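Local coordinates for 4-hydroxy-3-methylbut-2-enyl diphosphate reductase (Aquifex aeolicus, PDB 3DNF), which catalyses the last step of the non-mevalonate isoprenoid pathway, reducing HMBPP to isopentenyl and dimethylallyl diphosphates with the help of an iron-sulfur cluster, at residues Lys33-Gly38 with Glu65-Ile70; Gly217-Gly222 with His240-Glu245; Glu112-Val117 with His156-Ile161. One frame throughout, in Å; residues are numbered along the deposited sequence. Where two conformers were deposited one is given.

Interaction 1: Lys33-Gly38 with Glu65-Ile70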
ATOM      1  N   LYS B  33     -37.063  29.457  -9.324  1.00 31.18           N
ATOM      2  CA  LYS B  33     -37.042  28.863  -7.988  1.00 31.46           C
ATOM      3  C   LYS B  33     -35.686  28.164  -7.745  1.00 31.33           C
ATOM      4  O   LYS B  33     -35.175  27.503  -8.660  1.00 30.47           O
ATOM      5  CB  LYS B  33     -38.178  27.872  -7.861  1.00 31.96           C
ATOM      6  CG  LYS B  33     -38.289  27.169  -6.517  1.00 33.59           C
ATOM      7  CD  LYS B  33     -39.708  26.678  -6.302  1.00 35.47           C
ATOM      8  CE  LYS B  33     -39.803  25.791  -5.063  1.00 38.82           C
ATOM      9  NZ  LYS B  33     -41.210  25.545  -4.668  1.00 41.44           N
ATOM     10  N   VAL B  34     -35.142  28.320  -6.535  1.00 29.70           N
ATOM     11  CA  VAL B  34     -33.833  27.709  -6.161  1.00 28.96           C
ATOM     12  C   VAL B  34     -33.976  26.363  -5.445  1.00 28.77           C
ATOM     13  O   VAL B  34     -34.600  26.256  -4.368  1.00 28.79           O
ATOM     14  CB  VAL B  34     -32.958  28.682  -5.290  1.00 29.73           C
ATOM     15  CG1 VAL B  34     -31.611  27.992  -4.931  1.00 29.68           C
ATOM     16  CG2 VAL B  34     -32.738  30.043  -6.034  1.00 32.94           C
ATOM     17  N   TYR B  35     -33.314  25.352  -6.028  1.00 28.38           N
ATOM     18  CA  TYR B  35     -33.331  23.995  -5.455  1.00 28.01           C
ATOM     19  C   TYR B  35     -31.899  23.550  -5.236  1.00 29.00           C
ATOM     20  O   TYR B  35     -30.999  23.889  -6.001  1.00 28.08           O
ATOM     21  CB  TYR B  35     -33.915  23.003  -6.435  1.00 27.38           C
ATOM     22  CG  TYR B  35     -35.371  23.166  -6.733  1.00 29.15           C
ATOM     23  CD1 TYR B  35     -36.312  22.463  -6.026  1.00 29.01           C
ATOM     24  CD2 TYR B  35     -35.787  23.997  -7.782  1.00 26.46           C
ATOM     25  CE1 TYR B  35     -37.681  22.575  -6.326  1.00 29.14           C
ATOM     26  CE2 TYR B  35     -37.117  24.126  -8.077  1.00 25.10           C
ATOM     27  CZ  TYR B  35     -38.066  23.423  -7.364  1.00 29.62           C
ATOM     28  OH  TYR B  35     -39.406  23.512  -7.654  1.00 31.81           O
ATOM     29  N   THR B  36     -31.735  22.736  -4.185  1.00 28.41           N
ATOM     30  CA  THR B  36     -30.560  21.895  -4.051  1.00 30.21           C
ATOM     31  C   THR B  36     -31.005  20.565  -4.612  1.00 29.88           C
ATOM     32  O   THR B  36     -32.201  20.202  -4.602  1.00 28.93           O
ATOM     33  CB  THR B  36     -30.064  21.772  -2.543  1.00 28.92           C
ATOM     34  OG1 THR B  36     -31.096  21.237  -1.703  1.00 33.67           O
ATOM     35  CG2 THR B  36     -29.569  23.141  -2.002  1.00 29.85           C
ATOM     36  N   LEU B  37     -30.059  19.870  -5.209  1.00 32.69           N
ATOM     37  CA  LEU B  37     -30.372  18.561  -5.764  0.50 33.15           C
ATOM     38  C   LEU B  37     -30.341  17.525  -4.645  1.00 33.40           C
ATOM     39  O   LEU B  37     -29.272  16.965  -4.332  1.00 34.34           O
ATOM     40  CB  LEU B  37     -29.359  18.209  -6.845  0.50 33.97           C
ATOM     41  CG  LEU B  37     -29.471  18.895  -8.192  0.50 35.01           C
ATOM     42  CD1 LEU B  37     -28.281  18.439  -9.068  0.50 35.69           C
ATOM     43  CD2 LEU B  37     -30.812  18.516  -8.842  0.50 35.71           C
ATOM     44  N   GLY B  38     -31.500  17.302  -4.053  1.00 33.12           N
ATOM     45  CA  GLY B  38     -31.670  16.545  -2.805  1.00 33.34           C
ATOM     46  C   GLY B  38     -31.365  17.486  -1.635  1.00 34.28           C
ATOM     47  O   GLY B  38     -30.869  18.600  -1.849  1.00 32.33           O
ATOM     48  N   GLU B  65     -37.464  24.759 -16.595  1.00 33.12           N
ATOM     49  CA  GLU B  65     -36.569  25.670 -17.304  1.00 33.31           C
ATOM     50  C   GLU B  65     -36.508  26.994 -16.536  1.00 30.74           C
ATOM     51  O   GLU B  65     -37.543  27.566 -16.147  1.00 31.19           O
ATOM     52  CB  GLU B  65     -37.066  25.926 -18.727  1.00 33.54           C
ATOM     53  CG  GLU B  65     -36.142  26.804 -19.545  1.00 35.41           C
ATOM     54  CD  GLU B  65     -36.723  27.173 -20.905  1.00 36.83           C
ATOM     55  OE1 GLU B  65     -37.958  27.297 -21.039  1.00 42.48           O
ATOM     56  OE2 GLU B  65     -35.923  27.358 -21.836  1.00 41.04           O
ATOM     57  N   GLY B  66     -35.296  27.481 -16.352  1.00 29.66           N
ATOM     58  CA  GLY B  66     -35.111  28.783 -15.698  1.00 29.57           C
ATOM     59  C   GLY B  66     -34.925  28.698 -14.211  1.00 30.81           C
ATOM     60  O   GLY B  66     -34.505  29.695 -13.587  1.00 31.22           O
ATOM     61  N   ASP B  67     -35.249  27.541 -13.624  1.00 30.10           N
ATOM     62  CA  ASP B  67     -34.964  27.322 -12.198  1.00 30.34           C
ATOM     63  C   ASP B  67     -33.455  27.104 -11.929  1.00 29.51           C
ATOM     64  O   ASP B  67     -32.691  26.809 -12.839  1.00 30.54           O
ATOM     65  CB  ASP B  67     -35.777  26.153 -11.578  1.00 29.61           C
ATOM     66  CG  ASP B  67     -37.276  26.461 -11.441  1.00 31.30           C
ATOM     67  OD1 ASP B  67     -37.697  27.660 -11.515  1.00 31.11           O
ATOM     68  OD2 ASP B  67     -38.042  25.490 -11.248  1.00 31.26           O
ATOM     69  N   THR B  68     -33.043  27.270 -10.680  1.00 28.60           N
ATOM     70  CA  THR B  68     -31.624  27.082 -10.317  1.00 28.47           C
ATOM     71  C   THR B  68     -31.530  25.739  -9.604  1.00 28.29           C
ATOM     72  O   THR B  68     -32.384  25.406  -8.781  1.00 30.09           O
ATOM     73  CB  THR B  68     -31.133  28.189  -9.359  1.00 28.60           C
ATOM     74  OG1 THR B  68     -31.086  29.424 -10.068  1.00 30.14           O
ATOM     75  CG2 THR B  68     -29.697  27.867  -8.803  1.00 28.63           C
ATOM     76  N   VAL B  69     -30.549  24.919  -9.991  1.00 29.95           N
ATOM     77  CA  VAL B  69     -30.287  23.707  -9.205  0.60 27.87           C
ATOM     78  C   VAL B  69     -28.837  23.710  -8.738  1.00 29.30           C
ATOM     79  O   VAL B  69     -27.914  24.077  -9.469  1.00 29.59           O
ATOM     80  CB  VAL B  69     -30.602  22.383  -9.967  0.60 28.03           C
ATOM     81  CG1 VAL B  69     -32.122  22.207 -10.167  0.60 26.55           C
ATOM     82  CG2 VAL B  69     -29.861  22.402 -11.264  0.60 27.17           C
ATOM     83  N   ILE B  70     -28.669  23.357  -7.458  1.00 28.99           N
ATOM     84  CA  ILE B  70     -27.349  23.318  -6.797  1.00 30.08           C
ATOM     85  C   ILE B  70     -26.857  21.888  -6.601  1.00 30.62           C
ATOM     86  O   ILE B  70     -27.495  21.055  -5.897  1.00 30.84           O
ATOM     87  CB  ILE B  70     -27.352  24.108  -5.469  1.00 30.27           C
ATOM     88  CG1 ILE B  70     -27.800  25.572  -5.736  1.00 31.06           C
ATOM     89  CG2 ILE B  70     -25.952  24.071  -4.796  1.00 30.92           C
ATOM     90  CD1 ILE B  70     -28.570  26.168  -4.587  1.00 36.67           C
TER
HETATM   91  O   HOH W   1     -40.135  24.979  -9.924  1.00 26.91           O
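Tyr35 and Asp67 both hold CG anti to their own carbonyl carbon, with chi1 at -68° and -70°. The ring and carboxylate planes are 45° apart. Tyr35 CE2 lies 3.6 Å from Asp67 OD2, and a water joins that oxygen to Tyr35 OH. OD2 also accepts from the backbone N of Lys64. The other oxygen, Asp67 OD1, accepts from Lys33 N at 2.9 Å, from above the carboxylate plane. Three bonds therefore hold the carboxylate just before strand 68-71 begins. Beyond it the backbones pair in parallel. Tyr35 N donates to Thr68 O at 2.9 Å, and Ile70 N donates to Tyr35 O at 2.8 Å. Thr68 N to Lys33 O and Leu37 N to Ile70 O extend the ladder. On the other face of the sheet, Val34 CG1 meets Ile70 CD1 at 3.6 Å. Thr68 lies side by side with Val34, and its OG1 bonds to Ser30 OG. These are the two inner strands of a four-stranded parallel sheet. Strand 55-57 pairs with 34-36, strand 90-93 lies beside 68-71, and helix 14-26 covers the Val34 and Ile70 face.

Interaction 2: Gly217-Gly222 with His240-Glu245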
ATOM      1  N   GLY B 217     -24.767  16.896  17.721  1.00 31.20           N
ATOM      2  CA  GLY B 217     -25.019  16.210  16.463  1.00 32.03           C
ATOM      3  C   GLY B 217     -26.166  15.234  16.535  1.00 32.60           C
ATOM      4  O   GLY B 217     -26.584  14.828  17.628  1.00 32.62           O
ATOM      5  N   GLY B 218     -26.681  14.845  15.370  1.00 32.84           N
ATOM      6  CA  GLY B 218     -27.746  13.843  15.312  1.00 33.54           C
ATOM      7  C   GLY B 218     -27.215  12.522  15.836  1.00 34.13           C
ATOM      8  O   GLY B 218     -26.034  12.221  15.641  1.00 33.89           O
ATOM      9  N   LYS B 219     -28.078  11.752  16.507  1.00 34.88           N
ATOM     10  CA  LYS B 219     -27.722  10.441  17.084  1.00 35.92           C
ATOM     11  C   LYS B 219     -27.306   9.424  16.021  1.00 36.86           C
ATOM     12  O   LYS B 219     -26.440   8.584  16.262  1.00 36.78           O
ATOM     13  CB  LYS B 219     -28.890   9.842  17.883  1.00 35.49           C
ATOM     14  CG  LYS B 219     -29.371  10.666  19.064  1.00 35.36           C
ATOM     15  CD  LYS B 219     -30.650  10.076  19.673  1.00 35.29           C
ATOM     16  CE  LYS B 219     -31.196  11.019  20.737  1.00 34.66           C
ATOM     17  NZ  LYS B 219     -32.490  10.585  21.312  1.00 33.98           N
ATOM     18  N   ASN B 220     -27.940   9.502  14.853  1.00 37.88           N
ATOM     19  CA  ASN B 220     -27.662   8.585  13.757  1.00 39.00           C
ATOM     20  C   ASN B 220     -26.401   8.977  12.985  1.00 39.70           C
ATOM     21  O   ASN B 220     -25.941   8.230  12.121  1.00 40.35           O
ATOM     22  CB  ASN B 220     -28.860   8.526  12.815  1.00 39.12           C
ATOM     23  CG  ASN B 220     -29.124   9.856  12.126  1.00 40.08           C
ATOM     24  OD1 ASN B 220     -28.682  10.916  12.584  1.00 40.85           O
ATOM     25  ND2 ASN B 220     -29.849   9.803  11.018  1.00 41.66           N
ATOM     26  N   SER B 221     -25.853  10.151  13.290  1.00 39.94           N
ATOM     27  CA  SER B 221     -24.581  10.572  12.715  1.00 40.29           C
ATOM     28  C   SER B 221     -23.472   9.733  13.336  1.00 40.44           C
ATOM     29  O   SER B 221     -23.105   9.940  14.500  1.00 40.60           O
ATOM     30  CB  SER B 221     -24.338  12.063  12.958  1.00 40.44           C
ATOM     31  OG  SER B 221     -22.980  12.425  12.729  1.00 41.41           O
ATOM     32  N   GLY B 222     -22.961   8.778  12.560  1.00 40.22           N
ATOM     33  CA  GLY B 222     -21.864   7.907  12.990  1.00 40.20           C
ATOM     34  C   GLY B 222     -20.626   8.648  13.475  1.00 40.40           C
ATOM     35  O   GLY B 222     -20.085   8.325  14.527  1.00 40.61           O
ATOM     36  N   HIS B 240     -23.433  13.935  24.926  1.00 28.79           N
ATOM     37  CA  HIS B 240     -23.849  14.131  23.546  1.00 28.63           C
ATOM     38  C   HIS B 240     -25.282  14.675  23.494  1.00 29.04           C
ATOM     39  O   HIS B 240     -26.160  14.182  24.203  1.00 29.05           O
ATOM     40  CB  HIS B 240     -23.717  12.827  22.750  1.00 28.59           C
ATOM     41  CG  HIS B 240     -24.417  12.868  21.431  1.00 27.75           C
ATOM     42  ND1 HIS B 240     -25.621  12.233  21.211  1.00 27.19           N
ATOM     43  CD2 HIS B 240     -24.115  13.512  20.279  1.00 26.69           C
ATOM     44  CE1 HIS B 240     -26.019  12.468  19.974  1.00 28.48           C
ATOM     45  NE2 HIS B 240     -25.123  13.239  19.389  1.00 24.72           N
ATOM     46  N   ILE B 241     -25.515  15.707  22.678  1.00 29.53           N
ATOM     47  CA  ILE B 241     -26.853  16.307  22.548  1.00 30.06           C
ATOM     48  C   ILE B 241     -27.182  16.671  21.092  1.00 30.87           C
ATOM     49  O   ILE B 241     -26.278  16.941  20.304  1.00 30.36           O
ATOM     50  CB  ILE B 241     -27.040  17.566  23.450  1.00 30.12           C
ATOM     51  CG1 ILE B 241     -26.030  18.659  23.090  1.00 31.06           C
ATOM     52  CG2 ILE B 241     -26.931  17.213  24.937  1.00 29.60           C
ATOM     53  CD1 ILE B 241     -26.451  20.049  23.527  1.00 33.22           C
ATOM     54  N   GLU B 242     -28.474  16.670  20.759  1.00 31.51           N
ATOM     55  CA  GLU B 242     -28.952  17.081  19.434  1.00 32.65           C
ATOM     56  C   GLU B 242     -29.452  18.531  19.434  1.00 33.29           C
ATOM     57  O   GLU B 242     -29.411  19.214  18.402  1.00 33.47           O
ATOM     58  CB  GLU B 242     -30.061  16.146  18.957  1.00 32.43           C
ATOM     59  CG  GLU B 242     -29.568  14.804  18.459  1.00 32.59           C
ATOM     60  CD  GLU B 242     -30.692  13.919  17.953  1.00 32.88           C
ATOM     61  OE1 GLU B 242     -31.816  13.998  18.503  1.00 34.02           O
ATOM     62  OE2 GLU B 242     -30.449  13.132  17.010  1.00 32.91           O
ATOM     63  N   THR B 243     -29.918  18.987  20.596  1.00 34.25           N
ATOM     64  CA  THR B 243     -30.481  20.326  20.760  1.00 35.33           C
ATOM     65  C   THR B 243     -30.031  20.923  22.091  1.00 35.53           C
ATOM     66  O   THR B 243     -29.788  20.186  23.059  1.00 35.08           O
ATOM     67  CB  THR B 243     -32.049  20.284  20.708  1.00 35.65           C
ATOM     68  OG1 THR B 243     -32.472  19.697  19.469  1.00 37.12           O
ATOM     69  CG2 THR B 243     -32.657  21.682  20.798  1.00 36.06           C
ATOM     70  N   ALA B 244     -29.929  22.251  22.139  1.00 35.77           N
ATOM     71  CA  ALA B 244     -29.718  22.983  23.397  1.00 36.37           C
ATOM     72  C   ALA B 244     -30.742  22.630  24.492  1.00 36.73           C
ATOM     73  O   ALA B 244     -30.454  22.778  25.688  1.00 36.62           O
ATOM     74  CB  ALA B 244     -29.713  24.482  23.142  1.00 36.25           C
ATOM     75  N   GLU B 245     -31.926  22.170  24.074  1.00 37.07           N
ATOM     76  CA  GLU B 245     -32.993  21.736  24.986  1.00 37.54           C
ATOM     77  C   GLU B 245     -32.529  20.646  25.943  1.00 37.27           C
ATOM     78  O   GLU B 245     -33.026  20.546  27.064  1.00 37.44           O
ATOM     79  CB  GLU B 245     -34.211  21.216  24.208  1.00 37.66           C
ATOM     80  CG  GLU B 245     -34.963  22.259  23.385  1.00 39.41           C
ATOM     81  CD  GLU B 245     -35.415  23.461  24.201  1.00 41.29           C
ATOM     82  OE1 GLU B 245     -35.280  24.596  23.695  1.00 42.76           O
ATOM     83  OE2 GLU B 245     -35.902  23.279  25.339  1.00 42.12           O
TER
HETATM   84  O   HOH W   2     -30.691  11.363  14.572  1.00 56.28           O
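Gly217 N donates to Ile241 O at 3.0 Å where strand 212-216 gives way to a loop, and Gly217 takes extended backbone angles (phi 157°, psi 163°) at which a side chain would press on the preceding carbonyl. A type I turn follows from Gly218 to Ser221, closed by Ser221 N to Gly218 O. The side chains of the second segment reach across to this loop. His240 CG is anti to its backbone N (chi1 167°). Its NE2 makes a weak bond to Gly217 O, 2.8 Å long but bent. Lys219 CG lies at the edge of the same ring, 3.9 Å from His240 CE1. Glu242 is the second side chain to reach the loop. Its OE2 accepts from Lys219 N at 2.8 Å, on the anti side of the carboxylate. A water donates to the same OE2 and, weakly, to Asn220 OD1. The Lys219 and Glu242 chains cross at about a right angle, with NZ and OE1 too far apart for a salt bridge. An alanine at Glu242 would probably leave the Lys219 N-H and the bridging water without their carboxylate acceptor. Ser221, predicted to bind substrate, is the N-cap of helix 222-234. That helix links parallel strands 212-216 and 238-241; its Thr224 and Tyr228 touch His240, while Val274 of helix 268-281 packs on Ile241.

Interaction 3: Glu112-Val117 with His156-Ile161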
ATOM      1  N   GLU B 112      -2.353   8.008 -17.686  1.00 29.59           N
ATOM      2  CA  GLU B 112      -1.077   7.387 -17.392  1.00 30.54           C
ATOM      3  C   GLU B 112      -1.116   5.862 -17.569  1.00 30.30           C
ATOM      4  O   GLU B 112      -0.110   5.225 -17.379  1.00 32.32           O
ATOM      5  CB  GLU B 112      -0.615   7.796 -15.979  1.00 29.94           C
ATOM      6  CG  GLU B 112      -0.377   9.338 -15.840  1.00 31.57           C
ATOM      7  CD  GLU B 112      -0.051   9.800 -14.408  1.00 32.73           C
ATOM      8  OE1 GLU B 112      -0.157   8.981 -13.478  1.00 37.26           O
ATOM      9  OE2 GLU B 112       0.298  10.992 -14.202  1.00 35.16           O
ATOM     10  N   GLY B 113      -2.273   5.314 -17.934  1.00 29.73           N
ATOM     11  CA  GLY B 113      -2.361   3.915 -18.362  1.00 31.23           C
ATOM     12  C   GLY B 113      -2.691   2.974 -17.204  1.00 31.44           C
ATOM     13  O   GLY B 113      -2.477   1.761 -17.309  1.00 32.63           O
ATOM     14  N   TYR B 114      -3.198   3.505 -16.096  1.00 30.24           N
ATOM     15  CA  TYR B 114      -3.555   2.628 -14.959  1.00 29.67           C
ATOM     16  C   TYR B 114      -4.992   2.115 -14.986  1.00 31.79           C
ATOM     17  O   TYR B 114      -5.895   2.807 -15.480  1.00 32.05           O
ATOM     18  CB  TYR B 114      -3.388   3.348 -13.598  1.00 30.17           C
ATOM     19  CG  TYR B 114      -1.961   3.662 -13.260  1.00 30.03           C
ATOM     20  CD1 TYR B 114      -1.159   2.723 -12.636  1.00 31.11           C
ATOM     21  CD2 TYR B 114      -1.381   4.901 -13.631  1.00 29.83           C
ATOM     22  CE1 TYR B 114       0.175   3.005 -12.348  1.00 30.12           C
ATOM     23  CE2 TYR B 114      -0.062   5.193 -13.342  1.00 28.15           C
ATOM     24  CZ  TYR B 114       0.719   4.233 -12.699  1.00 29.68           C
ATOM     25  OH  TYR B 114       2.022   4.504 -12.424  1.00 29.26           O
ATOM     26  N   PHE B 115      -5.194   0.907 -14.446  1.00 29.80           N
ATOM     27  CA  PHE B 115      -6.536   0.410 -14.100  1.00 29.86           C
ATOM     28  C   PHE B 115      -6.852   1.011 -12.713  1.00 29.37           C
ATOM     29  O   PHE B 115      -6.045   0.907 -11.825  1.00 30.05           O
ATOM     30  CB  PHE B 115      -6.498  -1.111 -13.985  1.00 30.97           C
ATOM     31  CG  PHE B 115      -7.809  -1.727 -13.573  1.00 31.67           C
ATOM     32  CD1 PHE B 115      -8.780  -2.025 -14.528  1.00 32.24           C
ATOM     33  CD2 PHE B 115      -8.069  -2.018 -12.227  1.00 31.18           C
ATOM     34  CE1 PHE B 115     -10.007  -2.612 -14.148  1.00 33.86           C
ATOM     35  CE2 PHE B 115      -9.294  -2.607 -11.834  1.00 31.92           C
ATOM     36  CZ  PHE B 115     -10.252  -2.920 -12.798  1.00 33.64           C
ATOM     37  N   VAL B 116      -8.002   1.643 -12.562  1.00 28.58           N
ATOM     38  CA  VAL B 116      -8.256   2.445 -11.343  1.00 29.53           C
ATOM     39  C   VAL B 116      -9.021   1.625 -10.290  1.00 29.18           C
ATOM     40  O   VAL B 116     -10.067   1.032 -10.549  1.00 30.88           O
ATOM     41  CB  VAL B 116      -8.988   3.762 -11.691  1.00 29.91           C
ATOM     42  CG1 VAL B 116      -9.418   4.534 -10.417  1.00 29.13           C
ATOM     43  CG2 VAL B 116      -8.046   4.653 -12.517  1.00 29.34           C
ATOM     44  N   VAL B 117      -8.524   1.695  -9.057  1.00 28.85           N
ATOM     45  CA  VAL B 117      -9.262   1.245  -7.908  1.00 28.71           C
ATOM     46  C   VAL B 117      -9.701   2.441  -7.048  1.00 28.21           C
ATOM     47  O   VAL B 117      -8.884   3.266  -6.673  1.00 28.37           O
ATOM     48  CB  VAL B 117      -8.383   0.289  -7.102  1.00 28.59           C
ATOM     49  CG1 VAL B 117      -8.922   0.125  -5.676  1.00 29.85           C
ATOM     50  CG2 VAL B 117      -8.253  -1.077  -7.822  1.00 30.42           C
ATOM     51  N   HIS B 156      -4.464  -6.938 -13.408  1.00 33.96           N
ATOM     52  CA  HIS B 156      -3.762  -5.910 -14.165  1.00 32.92           C
ATOM     53  C   HIS B 156      -2.348  -5.724 -13.641  1.00 33.42           C
ATOM     54  O   HIS B 156      -2.095  -5.937 -12.455  1.00 34.61           O
ATOM     55  CB  HIS B 156      -4.537  -4.583 -14.083  1.00 33.08           C
ATOM     56  CG  HIS B 156      -5.846  -4.642 -14.792  1.00 33.40           C
ATOM     57  ND1 HIS B 156      -6.991  -5.144 -14.210  1.00 35.14           N
ATOM     58  CD2 HIS B 156      -6.175  -4.344 -16.067  1.00 33.10           C
ATOM     59  CE1 HIS B 156      -7.976  -5.144 -15.093  1.00 30.28           C
ATOM     60  NE2 HIS B 156      -7.510  -4.637 -16.222  1.00 34.69           N
ATOM     61  N   GLU B 157      -1.457  -5.228 -14.487  1.00 33.23           N
ATOM     62  CA  GLU B 157      -0.067  -5.068 -14.069  1.00 34.06           C
ATOM     63  C   GLU B 157       0.167  -3.710 -13.437  1.00 33.28           C
ATOM     64  O   GLU B 157       1.089  -3.561 -12.653  1.00 33.48           O
ATOM     65  CB  GLU B 157       0.870  -5.266 -15.238  1.00 36.12           C
ATOM     66  CG  GLU B 157       0.794  -6.696 -15.755  1.00 39.52           C
ATOM     67  CD  GLU B 157       1.847  -7.010 -16.791  1.00 47.45           C
ATOM     68  OE1 GLU B 157       2.331  -6.065 -17.455  1.00 50.05           O
ATOM     69  OE2 GLU B 157       2.179  -8.212 -16.952  1.00 50.96           O
ATOM     70  N   ARG B 158      -0.627  -2.724 -13.850  1.00 31.44           N
ATOM     71  CA  ARG B 158      -0.501  -1.352 -13.326  1.00 30.91           C
ATOM     72  C   ARG B 158      -1.830  -0.870 -12.776  1.00 30.82           C
ATOM     73  O   ARG B 158      -2.821  -0.728 -13.508  1.00 30.14           O
ATOM     74  CB  ARG B 158       0.026  -0.393 -14.374  1.00 31.60           C
ATOM     75  CG  ARG B 158       1.315  -0.931 -15.062  1.00 34.67           C
ATOM     76  CD  ARG B 158       1.733  -0.021 -16.201  1.00 37.35           C
ATOM     77  NE  ARG B 158       2.270   1.251 -15.728  1.00 39.82           N
ATOM     78  CZ  ARG B 158       1.772   2.440 -16.056  1.00 39.79           C
ATOM     79  NH1 ARG B 158       0.726   2.517 -16.854  1.00 39.18           N
ATOM     80  NH2 ARG B 158       2.338   3.548 -15.611  1.00 39.15           N
ATOM     81  N   VAL B 159      -1.841  -0.650 -11.463  1.00 29.40           N
ATOM     82  CA  VAL B 159      -3.061  -0.271 -10.769  1.00 28.55           C
ATOM     83  C   VAL B 159      -2.882   1.093 -10.110  1.00 27.97           C
ATOM     84  O   VAL B 159      -1.893   1.323  -9.425  1.00 27.69           O
ATOM     85  CB  VAL B 159      -3.547  -1.322  -9.710  1.00 28.27           C
ATOM     86  CG1 VAL B 159      -4.754  -0.794  -8.923  1.00 30.55           C
ATOM     87  CG2 VAL B 159      -3.863  -2.653 -10.378  1.00 28.87           C
ATOM     88  N   GLY B 160      -3.820   2.007 -10.394  1.00 26.79           N
ATOM     89  CA  GLY B 160      -3.871   3.307  -9.702  1.00 28.81           C
ATOM     90  C   GLY B 160      -4.963   3.342  -8.658  1.00 28.08           C
ATOM     91  O   GLY B 160      -6.132   3.022  -8.935  1.00 29.36           O
ATOM     92  N   ILE B 161      -4.620   3.855  -7.459  1.00 27.33           N
ATOM     93  CA  ILE B 161      -5.525   3.781  -6.354  1.00 28.47           C
ATOM     94  C   ILE B 161      -5.863   5.163  -5.830  1.00 27.64           C
ATOM     95  O   ILE B 161      -4.944   5.949  -5.542  1.00 28.02           O
ATOM     96  CB  ILE B 161      -4.961   2.875  -5.217  1.00 28.54           C
ATOM     97  CG1 ILE B 161      -4.622   1.516  -5.805  1.00 29.07           C
ATOM     98  CG2 ILE B 161      -5.942   2.725  -4.028  1.00 28.24           C
ATOM     99  CD1 ILE B 161      -3.868   0.595  -4.856  1.00 29.78           C
TER
HETATM  100  O   HOH W   3       2.735   6.218 -16.343  1.00 41.34           O
HETATM  101  O   HOH W   4      -0.707   0.544 -18.879  1.00 34.96           O
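His156 begins the second segment with its ring laid on that of Phe115. The offset stack has centroids 3.9 Å apart and planes at 13°, with His156 CE1 over the rim of the phenyl face near CD1. Arg158 comes next. Its chain bends at chi3 (72°), and the guanidinium lies over one face of the Tyr114 ring in a cation-pi contact, CZ 4.2 Å from the ring centroid. In its own plane, Arg158 NH1 gives a nearly straight bond to a lone pair of Glu112 O at 2.9 Å. NH2 is salt-bridged to Glu185. Two waters also bridge the guanidinium to the backbone, one to Glu112 O and one to Gly113 O. Arg158 O accepts from Phe115 N. Val159 CG1 packs on Val117 CG2 at 3.7 Å. Gly160 lies close against Tyr114, whose CB is 3.5 Å from Gly160 N; a CB on Gly160 would be tight against that CB. Gly160 N donates to Phe115 O, and Gly160 O accepts from Val117 N at 2.7 Å. Ile161 CG1 ends the row beside Val117 CB at 4.2 Å. Helix 97-111 packs on Val116, and helix 169-182 on Val159 and Ile161. Ahead of strand 115-119, Gly113 follows helix 97-111 in a Schellman motif. Paired parallel inner strands with helices packed on the sheet are typical of an open alpha/beta domain, here one lobe of the trilobal IspH fold.

In the fold
The three contacts follow one another along the chain, and none nests in or crosses another. Interaction 1 comes first, closing a loop that holds helix 44-53 and strand 55-57. Interaction 3 is next, closing a loop with helix 125-136 and strand 141-144. Both join the inner strands of parallel sheets with the same 2-1-3-4 order. Interaction 2 comes last, closing a shorter loop around helix 222-234 at the edge of a third sheet, which also contains the N-terminal strand 3-6. Their centres lie about 29 to 41 Å apart, in separate sheets. The cluster-binding cysteines Cys13, Cys96 and Cys193 alternate with the contacts in sequence, one before each.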